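Local structure of period circadian protein homolog 2 (Mus musculus, 3GDI) at the interface of chains A and B. The protein acts as a circadian clock protein and transcriptional regulator that engages in protein interactions through its tandem PAS domains. Numbering follows the deposited sequence. Chains: chain A/B, Period circadian protein homolog 2.

Contact 1: the interface of chains A and B. Residues chain A 79-84, 102; chain B 294, 298, 301.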
loop_
_atom_site.group_PDB
_atom_site.type_symbol
_atom_site.label_atom_id
_atom_site.label_comp_id
_atom_site.label_asym_id
_atom_site.label_seq_id
_atom_site.Cartn_x
_atom_site.Cartn_y
_atom_site.Cartn_z
ATOM N N PRO A 79 1.392 12.962 10.971
ATOM C CA PRO A 79 1.103 14.388 10.785
ATOM C C PRO A 79 0.795 14.863 9.363
ATOM O O PRO A 79 -0.279 15.412 9.125
ATOM C CB PRO A 79 2.336 15.059 11.366
ATOM C CG PRO A 79 2.640 14.171 12.523
ATOM C CD PRO A 79 2.508 12.785 11.918
ATOM N N TYR A 80 1.713 14.662 8.419
ATOM C CA TYR A 80 1.460 15.122 7.053
ATOM C C TYR A 80 0.211 14.498 6.430
ATOM O O TYR A 80 -0.069 14.690 5.249
ATOM C CB TYR A 80 2.682 14.893 6.149
ATOM C CG TYR A 80 2.988 13.453 5.800
ATOM C CD1 TYR A 80 4.194 12.868 6.179
ATOM C CD2 TYR A 80 2.091 12.687 5.055
ATOM C CE1 TYR A 80 4.503 11.557 5.823
ATOM C CE2 TYR A 80 2.388 11.378 4.696
ATOM C CZ TYR A 80 3.594 10.819 5.081
ATOM O OH TYR A 80 3.883 9.520 4.732
ATOM N N LYS A 81 -0.528 13.740 7.230
ATOM C CA LYS A 81 -1.770 13.125 6.780
ATOM C C LYS A 81 -2.847 13.713 7.674
ATOM O O LYS A 81 -2.628 14.736 8.325
ATOM C CB LYS A 81 -1.737 11.608 6.965
ATOM C CG LYS A 81 -0.627 10.909 6.213
ATOM C CD LYS A 81 -0.646 9.414 6.468
ATOM C CE LYS A 81 0.501 8.727 5.745
ATOM N NZ LYS A 81 0.578 7.269 6.040
ATOM N N LEU A 82 -4.004 13.070 7.714
ATOM C CA LEU A 82 -5.099 13.540 8.557
ATOM C C LEU A 82 -5.581 14.931 8.158
ATOM O O LEU A 82 -4.831 15.731 7.596
ATOM C CB LEU A 82 -4.665 13.599 10.026
ATOM C CG LEU A 82 -3.513 12.718 10.503
ATOM C CD1 LEU A 82 -2.447 13.605 11.131
ATOM C CD2 LEU A 82 -4.023 11.687 11.496
ATOM N N PRO A 83 -6.857 15.228 8.440
ATOM C CA PRO A 83 -7.433 16.532 8.118
ATOM C C PRO A 83 -7.729 17.322 9.397
ATOM O O PRO A 83 -8.281 16.780 10.359
ATOM C CB PRO A 83 -8.701 16.155 7.379
ATOM C CG PRO A 83 -9.190 15.000 8.207
ATOM C CD PRO A 83 -7.923 14.213 8.550
ATOM N N PRO A 84 -7.351 18.612 9.428
ATOM C CA PRO A 84 -7.603 19.438 10.612
ATOM C C PRO A 84 -9.102 19.437 10.895
ATOM O O PRO A 84 -9.905 19.493 9.965
ATOM C CB PRO A 84 -7.102 20.812 10.180
ATOM C CG PRO A 84 -5.993 20.477 9.222
ATOM C CD PRO A 84 -6.609 19.369 8.407
ATOM N N LYS A 102 -11.076 8.567 5.202
ATOM C CA LYS A 102 -9.739 8.487 5.782
ATOM C C LYS A 102 -9.770 7.853 7.168
ATOM O O LYS A 102 -9.228 8.407 8.121
ATOM C CB LYS A 102 -9.100 9.881 5.861
ATOM C CG LYS A 102 -8.753 10.472 4.488
ATOM C CD LYS A 102 -8.084 11.841 4.586
ATOM C CE LYS A 102 -9.034 12.894 5.129
ATOM N NZ LYS A 102 -8.375 14.221 5.233
ATOM N N GLN B 294 -1.382 20.990 2.789
ATOM C CA GLN B 294 -2.379 20.194 3.485
ATOM C C GLN B 294 -3.782 20.591 3.056
ATOM O O GLN B 294 -4.623 19.735 2.780
ATOM C CB GLN B 294 -2.245 20.385 4.995
ATOM C CG GLN B 294 -3.284 19.628 5.805
ATOM C CD GLN B 294 -3.093 18.125 5.733
ATOM O OE1 GLN B 294 -2.139 17.579 6.295
ATOM N NE2 GLN B 294 -3.998 17.444 5.034
ATOM N N GLU B 298 -6.717 18.782 0.427
ATOM C CA GLU B 298 -8.092 18.522 0.822
ATOM C C GLU B 298 -9.072 18.958 -0.260
ATOM O O GLU B 298 -10.173 18.420 -0.352
ATOM C CB GLU B 298 -8.412 19.221 2.144
ATOM C CG GLU B 298 -7.460 18.849 3.281
ATOM C CD GLU B 298 -7.177 17.351 3.353
ATOM O OE1 GLU B 298 -8.141 16.558 3.307
ATOM O OE2 GLU B 298 -5.988 16.966 3.465
ATOM N N HIS B 301 -8.784 16.320 -3.030
ATOM C CA HIS B 301 -9.362 15.096 -2.472
ATOM C C HIS B 301 -10.885 15.154 -2.539
ATOM O O HIS B 301 -11.530 14.241 -3.053
ATOM C CB HIS B 301 -8.906 14.915 -1.020
ATOM C CG HIS B 301 -9.202 13.560 -0.445
ATOM N ND1 HIS B 301 -8.941 13.238 0.871
ATOM C CD2 HIS B 301 -9.725 12.443 -1.007
ATOM C CE1 HIS B 301 -9.292 11.984 1.096
ATOM N NE2 HIS B 301 -9.771 11.478 -0.027
#
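The imidazole of B:His301 turns its edge toward chain A: CG of A:Lys102 lies in the ring plane beside CE1, and the next methylene, CD, is 3.7 Å from that same CE1. Lysine and histidine approach tip to tip, and the methylenes CG and CD make the contact because the lysine bends at its third torsion (chi3 -67°), taking NZ past the ring. This patch joins the C-terminal helix 292-303 of one PERIOD chain to loop residues of the other, within a dimer of tandem PAS fragments. B:Gln294, B:Glu298 and B:His301 sit one turn apart on the helix. NZ of A:Lys102 forms a hydrogen-bonded salt bridge of 3.0 Å with the carboxylate oxygen OE1 of B:Glu298. It arrives from above the carboxylate plane, 37° out of it, with the two side chains crossing obliquely. ND1 of B:His301 is 4.5 Å from NZ of A:Lys102, whose charge would probably disfavour histidine protonation. OE2 of B:Glu298 is the acceptor for NE2 of B:Gln294 at 2.6 Å, a bent bond lying in the plane of the amide but again above that of the carboxylate. The glutamate is thus gripped through both oxygens. B:Gln294 has CG anti to the backbone N (chi1 178°) and bends at chi2, bringing its amide near the carbonyl oxygens of A:Lys81 and A:Leu82. NE2 of B:Gln294 is 3.2 Å from O of A:Leu82, but its N-H is aimed away and no bond forms.

Contact 2: the interface of chains A and B. Residues chain A 226, 247, 249, 251, 263-264; chain B 252-255, 260-261.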
loop_
_atom_site.group_PDB
_atom_site.type_symbol
_atom_site.label_atom_id
_atom_site.label_comp_id
_atom_site.label_asym_id
_atom_site.label_seq_id
_atom_site.Cartn_x
_atom_site.Cartn_y
_atom_site.Cartn_z
ATOM N N PRO A 226 -16.426 -5.459 -17.134
ATOM C CA PRO A 226 -16.756 -6.347 -16.008
ATOM C C PRO A 226 -17.555 -7.590 -16.416
ATOM O O PRO A 226 -18.305 -7.560 -17.388
ATOM C CB PRO A 226 -17.561 -5.442 -15.074
ATOM C CG PRO A 226 -17.043 -4.067 -15.386
ATOM C CD PRO A 226 -16.911 -4.091 -16.887
ATOM N N SER A 247 -18.024 -10.086 -9.473
ATOM C CA SER A 247 -17.942 -9.375 -10.735
ATOM C C SER A 247 -16.466 -8.974 -10.835
ATOM O O SER A 247 -15.933 -8.337 -9.933
ATOM C CB SER A 247 -18.830 -8.140 -10.703
ATOM O OG SER A 247 -18.425 -7.218 -11.701
ATOM N N SER A 249 -13.051 -7.198 -12.870
ATOM C CA SER A 249 -12.611 -6.162 -13.795
ATOM C C SER A 249 -11.118 -5.853 -13.606
ATOM O O SER A 249 -10.468 -6.387 -12.701
ATOM C CB SER A 249 -13.438 -4.896 -13.591
ATOM O OG SER A 249 -13.276 -4.018 -14.693
ATOM N N PHE A 251 -7.783 -2.687 -14.184
ATOM C CA PHE A 251 -7.376 -1.341 -14.530
ATOM C C PHE A 251 -6.191 -1.553 -15.469
ATOM O O PHE A 251 -5.212 -2.196 -15.098
ATOM C CB PHE A 251 -6.958 -0.549 -13.288
ATOM C CG PHE A 251 -8.112 -0.176 -12.383
ATOM C CD1 PHE A 251 -9.347 0.193 -12.920
ATOM C CD2 PHE A 251 -7.957 -0.165 -11.001
ATOM C CE1 PHE A 251 -10.412 0.577 -12.090
ATOM C CE2 PHE A 251 -9.008 0.212 -10.162
ATOM C CZ PHE A 251 -10.241 0.586 -10.708
ATOM N N ILE A 263 -9.668 -5.762 -10.039
ATOM C CA ILE A 263 -10.643 -5.362 -9.026
ATOM C C ILE A 263 -11.858 -6.257 -9.027
ATOM O O ILE A 263 -12.389 -6.590 -10.084
ATOM C CB ILE A 263 -11.139 -3.941 -9.230
ATOM C CG1 ILE A 263 -11.456 -3.718 -10.706
ATOM C CG2 ILE A 263 -10.120 -2.969 -8.717
ATOM C CD1 ILE A 263 -11.886 -2.300 -11.037
ATOM N N GLY A 264 -12.308 -6.635 -7.837
ATOM C CA GLY A 264 -13.471 -7.488 -7.729
ATOM C C GLY A 264 -14.516 -6.865 -6.826
ATOM O O GLY A 264 -14.193 -6.243 -5.816
ATOM N N ILE B 252 -10.902 4.430 -13.057
ATOM C CA ILE B 252 -12.240 4.645 -12.531
ATOM C C ILE B 252 -12.906 3.344 -12.102
ATOM O O ILE B 252 -13.063 2.436 -12.919
ATOM C CB ILE B 252 -13.121 5.308 -13.626
ATOM C CG1 ILE B 252 -12.516 6.647 -14.049
ATOM C CG2 ILE B 252 -14.532 5.501 -13.136
ATOM C CD1 ILE B 252 -13.147 7.235 -15.312
ATOM N N ASN B 253 -13.293 3.239 -10.834
ATOM C CA ASN B 253 -13.991 2.039 -10.382
ATOM C C ASN B 253 -15.239 1.933 -11.291
ATOM O O ASN B 253 -16.020 2.878 -11.398
ATOM C CB ASN B 253 -14.403 2.199 -8.919
ATOM C CG ASN B 253 -15.122 0.983 -8.376
ATOM O OD1 ASN B 253 -16.172 0.582 -8.883
ATOM N ND2 ASN B 253 -14.561 0.390 -7.328
ATOM N N PRO B 254 -15.439 0.781 -11.949
ATOM C CA PRO B 254 -16.573 0.552 -12.854
ATOM C C PRO B 254 -17.972 0.481 -12.246
ATOM O O PRO B 254 -18.966 0.537 -12.971
ATOM C CB PRO B 254 -16.219 -0.771 -13.543
ATOM C CG PRO B 254 -14.752 -0.962 -13.277
ATOM C CD PRO B 254 -14.571 -0.407 -11.905
ATOM N N TRP B 255 -18.060 0.366 -10.927
ATOM C CA TRP B 255 -19.356 0.231 -10.284
ATOM C C TRP B 255 -19.817 1.496 -9.606
ATOM O O TRP B 255 -20.979 1.858 -9.700
ATOM C CB TRP B 255 -19.301 -0.935 -9.287
ATOM C CG TRP B 255 -18.864 -2.234 -9.944
ATOM C CD1 TRP B 255 -19.595 -3.006 -10.798
ATOM C CD2 TRP B 255 -17.564 -2.848 -9.871
ATOM N NE1 TRP B 255 -18.831 -4.054 -11.270
ATOM C CE2 TRP B 255 -17.584 -3.976 -10.717
ATOM C CE3 TRP B 255 -16.385 -2.546 -9.179
ATOM C CZ2 TRP B 255 -16.476 -4.802 -10.887
ATOM C CZ3 TRP B 255 -15.280 -3.375 -9.355
ATOM C CH2 TRP B 255 -15.335 -4.483 -10.201
ATOM N N SER B 260 -10.221 5.668 -8.533
ATOM C CA SER B 260 -9.501 4.909 -7.522
ATOM C C SER B 260 -8.016 5.282 -7.560
ATOM O O SER B 260 -7.360 5.351 -6.523
ATOM C CB SER B 260 -9.653 3.416 -7.787
ATOM O OG SER B 260 -11.010 3.049 -7.935
ATOM N N PHE B 261 -7.483 5.503 -8.760
ATOM C CA PHE B 261 -6.077 5.888 -8.903
ATOM C C PHE B 261 -5.855 6.885 -10.031
ATOM O O PHE B 261 -6.486 6.798 -11.090
ATOM C CB PHE B 261 -5.178 4.691 -9.219
ATOM C CG PHE B 261 -5.327 3.533 -8.280
ATOM C CD1 PHE B 261 -6.232 2.510 -8.557
ATOM C CD2 PHE B 261 -4.537 3.443 -7.137
ATOM C CE1 PHE B 261 -6.344 1.410 -7.708
ATOM C CE2 PHE B 261 -4.640 2.352 -6.283
ATOM C CZ PHE B 261 -5.546 1.330 -6.569
#
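The indole of B:Trp255 and the ring of B:Pro254 form a hydrophobic wedge laid on the beta-sheet of chain A. CH2 of B:Trp255, on the far rim of the indole, is 3.9 Å from CB of A:Ser249, while the carbonyl O of A:Ile263 lies at the indole edge, in its plane. NE1 of B:Trp255 makes a weak, bent hydrogen bond to the hydroxyl OG of A:Ser247 (3.2 Å, 122° at the hydrogen). A:Ile263 slides past the tryptophan in the opposite direction, and its CD1 meets CD of B:Pro254 tip to tip at 3.4 Å. On its other flank, CB of B:Pro254 touches CG of A:Pro226 at 3.9 Å. Farther along, A:Phe251 directs CE1 to the carbonyl O of B:Ile252. CE2 of A:Phe251 lies 3.8 Å from CE1 of B:Phe261, in the plane of that ring at its edge, the side chains crossing nearly at a right angle. An alanine in place of B:Trp255 would remove the indole packing on A:Ser249 and A:Ile263 and the weak bond to A:Ser247, and would probably loosen this side of the interface. Within chain B, CD of B:Pro254 lies over one indole face, toward its rim, and OD1 of B:Asn253 accepts the backbone N-H of B:Trp255 at 2.8 Å, in the carbonyl plane, pinning the turn. CG of B:Trp255, anti to the carbonyl carbon (chi1 -56°), swings the indole over the partner's strands. A:Ile263 reaches the proline with CG1 in the crowded position (chi1 45°). In the PAS fold, this turn links strands 241-252 and 259-268, and its tip rests on the same strands of the partner.

Contact 1 and contact 2 lie about 25 Å apart, measured between the centres of their C-alpha atoms, and share no residues. Contact 2 is mainly apolar and joins the two copies through strands 241-252 and 259-268 and the turn between them, whereas contact 1 is a mainly polar docking of the C-terminal helix on loops earlier in the partner's sequence. Each has a twin with the chains exchanged, so every chain supplies both surfaces of both contacts. Separate anchoring points of this kind would restrain how one chain can rotate against the other, and probably steady the two-chain assembly, which may correspond to a PERIOD2 homodimer.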